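Local coordinates for protein endo-beta-mannanase (Rhizomucor miehei, PDB 4QP0) that probably hydrolyses internal beta-1,4-mannosidic linkages in mannans, galactomannans and glucomannans, as a secreted fungal enzyme of glycoside hydrolase family 5, at residues Trp65-Asp70 against Asn74-Asn79. Residues are numbered along the deposited sequence; the frame is centred on the assembly and turned at random.
Sequences WFQQWD and NKMVIN
Asn79 lies over one face of the Trp65 indole, its CB 3.4 Å from the centroid of the six-membered ring and almost on the ring normal, a CH-pi contact. Its amide continues over the indole as a stack, the two planes 21° apart. With CG anti to the backbone N (chi1 -173°), the amide reaches across to Trp65, and ND2 donates to Trp65 O over 2.9 Å, a nearly straight bond lying in the amide plane. ND2 also bonds Thr84 and OD1 takes the backbone N of Asn81, so both ends of the amide are held and its rotation is fixed. Trp65 has CG wedged between its own N and carbonyl carbon (chi1 65°), which turns the six-membered ring across towards residues 74-79; its edge meets Val77 O, and CH2 touches Val77 CG2 at 4.1 Å.

On the other face of the ribbon, Met76 bends at chi2 and chi3, bringing SD to 3.4 Å from Gln68 O and CE to Trp69 CE3. The Met76 and Gln67 side chains cross at about a right angle, with CG of Met76 touching NE2 of Gln67, which is bonded to Tyr120. The Trp69 indole spreads along the backbone of Asn74 and Lys75, with Lys75 O over one face, while Phe124 meets the ring edge-to-face. Helices 116-124 and 136-151 pack against this Gln67-Trp69-Met76-Ile78 side.

Between the strands, Val77 N donates to Gln68 O at 3.0 Å and Asp70 N to Lys75 O at 2.9 Å; the return bond from Gln68 N is weak. Asn74 and Lys75 both face Asp70 O through weak bonds, making a G1 bulge beside the turn. This is a two-stranded antiparallel beta hairpin, an excursion following barrel strand 51-55 at the periphery of the family 5 TIM barrel.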
loop_
_atom_site.group_PDB
_atom_site.type_symbol
_atom_site.label_atom_id
_atom_site.label_comp_id
_atom_site.label_asym_id
_atom_site.label_seq_id
_atom_site.Cartn_x
_atom_site.Cartn_y
_atom_site.Cartn_z
ATOM N N TRP A 65 -4.014 -14.559 -12.341
ATOM C CA TRP A 65 -4.378 -13.240 -12.857
ATOM C C TRP A 65 -5.706 -12.818 -12.316
ATOM O O TRP A 65 -6.580 -13.658 -12.094
ATOM C CB TRP A 65 -4.376 -13.210 -14.382
ATOM C CG TRP A 65 -5.411 -14.092 -15.048
ATOM C CD1 TRP A 65 -5.315 -15.459 -15.322
ATOM C CD2 TRP A 65 -6.732 -13.694 -15.573
ATOM N NE1 TRP A 65 -6.449 -15.918 -15.953
ATOM C CE2 TRP A 65 -7.336 -14.913 -16.134
ATOM C CE3 TRP A 65 -7.444 -12.504 -15.628
ATOM C CZ2 TRP A 65 -8.597 -14.908 -16.719
ATOM C CZ3 TRP A 65 -8.713 -12.512 -16.221
ATOM C CH2 TRP A 65 -9.274 -13.686 -16.753
ATOM N N PHE A 66 -5.862 -11.518 -12.066
ATOM C CA PHE A 66 -7.154 -10.968 -11.638
ATOM C C PHE A 66 -7.841 -10.182 -12.751
ATOM O O PHE A 66 -9.066 -10.169 -12.827
ATOM C CB PHE A 66 -7.033 -10.107 -10.368
ATOM C CG PHE A 66 -6.434 -10.831 -9.186
ATOM C CD1 PHE A 66 -6.573 -12.206 -9.036
ATOM C CD2 PHE A 66 -5.748 -10.122 -8.201
ATOM C CE1 PHE A 66 -6.015 -12.860 -7.943
ATOM C CE2 PHE A 66 -5.188 -10.774 -7.109
ATOM C CZ PHE A 66 -5.327 -12.144 -6.979
ATOM N N GLN A 67 -7.045 -9.514 -13.586
ATOM C CA GLN A 67 -7.550 -8.811 -14.771
ATOM C C GLN A 67 -6.719 -9.161 -15.993
ATOM O O GLN A 67 -5.573 -9.597 -15.875
ATOM C CB GLN A 67 -7.498 -7.302 -14.590
ATOM C CG GLN A 67 -8.657 -6.688 -13.841
ATOM C CD GLN A 67 -8.334 -5.278 -13.381
ATOM O OE1 GLN A 67 -7.394 -5.057 -12.604
ATOM N NE2 GLN A 67 -9.114 -4.318 -13.849
ATOM N N GLN A 68 -7.301 -8.933 -17.165
ATOM C CA GLN A 68 -6.704 -9.333 -18.431
ATOM C C GLN A 68 -7.537 -8.780 -19.582
ATOM O O GLN A 68 -8.760 -8.668 -19.484
ATOM C CB GLN A 68 -6.591 -10.862 -18.484
ATOM C CG GLN A 68 -6.727 -11.523 -19.842
ATOM C CD GLN A 68 -6.717 -13.037 -19.737
ATOM O OE1 GLN A 68 -5.800 -13.629 -19.159
ATOM N NE2 GLN A 68 -7.740 -13.672 -20.299
ATOM N N TRP A 69 -6.857 -8.413 -20.663
ATOM C CA TRP A 69 -7.522 -7.901 -21.843
ATOM C C TRP A 69 -7.969 -9.024 -22.725
ATOM O O TRP A 69 -7.216 -9.965 -22.986
ATOM C CB TRP A 69 -6.603 -6.979 -22.614
ATOM C CG TRP A 69 -7.312 -6.300 -23.753
ATOM C CD1 TRP A 69 -7.221 -6.598 -25.110
ATOM C CD2 TRP A 69 -8.278 -5.198 -23.668
ATOM N NE1 TRP A 69 -8.027 -5.767 -25.852
ATOM C CE2 TRP A 69 -8.691 -4.907 -25.050
ATOM C CE3 TRP A 69 -8.814 -4.443 -22.629
ATOM C CZ2 TRP A 69 -9.599 -3.900 -25.350
ATOM C CZ3 TRP A 69 -9.730 -3.432 -22.945
ATOM C CH2 TRP A 69 -10.113 -3.169 -24.272
ATOM N N ASP A 70 -9.209 -8.933 -23.191
ATOM C CA ASP A 70 -9.748 -9.907 -24.133
ATOM C C ASP A 70 -9.763 -9.306 -25.538
ATOM O O ASP A 70 -10.592 -8.443 -25.852
ATOM C CB ASP A 70 -11.153 -10.343 -23.709
ATOM C CG ASP A 70 -11.527 -11.714 -24.240
ATOM O OD1 ASP A 70 -10.761 -12.294 -25.044
ATOM O OD2 ASP A 70 -12.600 -12.213 -23.842
ATOM N N ASN A 74 -12.947 -7.293 -26.836
ATOM C CA ASN A 74 -12.639 -5.858 -26.667
ATOM C C ASN A 74 -12.854 -5.353 -25.237
ATOM O O ASN A 74 -13.061 -4.157 -25.013
ATOM C CB ASN A 74 -13.429 -4.985 -27.661
ATOM C CG ASN A 74 -13.162 -5.353 -29.109
ATOM O OD1 ASN A 74 -12.012 -5.535 -29.519
ATOM N ND2 ASN A 74 -14.232 -5.452 -29.898
ATOM N N LYS A 75 -12.785 -6.267 -24.274
ATOM C CA LYS A 75 -13.166 -5.964 -22.898
ATOM C C LYS A 75 -12.067 -6.304 -21.896
ATOM O O LYS A 75 -11.266 -7.219 -22.112
ATOM C CB LYS A 75 -14.469 -6.706 -22.542
ATOM C CG LYS A 75 -15.161 -6.242 -21.263
ATOM C CD LYS A 75 -15.743 -4.842 -21.401
ATOM C CE LYS A 75 -15.995 -4.219 -20.038
ATOM N NZ LYS A 75 -16.467 -2.811 -20.149
ATOM N N MET A 76 -12.026 -5.542 -20.807
ATOM C CA MET A 76 -11.209 -5.901 -19.658
ATOM C C MET A 76 -12.022 -6.881 -18.820
ATOM O O MET A 76 -13.028 -6.507 -18.214
ATOM C CB MET A 76 -10.820 -4.663 -18.843
ATOM C CG MET A 76 -9.768 -4.926 -17.769
ATOM S SD MET A 76 -8.160 -5.473 -18.384
ATOM C CE MET A 76 -7.499 -3.935 -19.024
ATOM N N VAL A 77 -11.587 -8.138 -18.811
ATOM C CA VAL A 77 -12.305 -9.194 -18.094
ATOM C C VAL A 77 -11.667 -9.523 -16.742
ATOM O O VAL A 77 -10.450 -9.379 -16.567
ATOM C CB VAL A 77 -12.500 -10.467 -18.956
ATOM C CG1 VAL A 77 -13.297 -10.133 -20.209
ATOM C CG2 VAL A 77 -11.168 -11.109 -19.318
ATOM N N ILE A 78 -12.506 -9.953 -15.797
ATOM C CA ILE A 78 -12.092 -10.208 -14.412
ATOM C C ILE A 78 -12.171 -11.702 -14.087
ATOM O O ILE A 78 -13.096 -12.386 -14.520
ATOM C CB ILE A 78 -12.957 -9.398 -13.417
ATOM C CG1 ILE A 78 -12.807 -7.889 -13.678
ATOM C CG2 ILE A 78 -12.600 -9.744 -11.973
ATOM C CD1 ILE A 78 -13.828 -7.015 -12.975
ATOM N N ASN A 79 -11.206 -12.190 -13.309
ATOM C CA ASN A 79 -11.084 -13.615 -12.993
ATOM C C ASN A 79 -11.583 -14.005 -11.607
ATOM O O ASN A 79 -10.897 -13.787 -10.604
ATOM C CB ASN A 79 -9.630 -14.065 -13.161
ATOM C CG ASN A 79 -9.455 -15.565 -13.009
ATOM O OD1 ASN A 79 -10.412 -16.335 -13.150
ATOM N ND2 ASN A 79 -8.222 -15.994 -12.725
#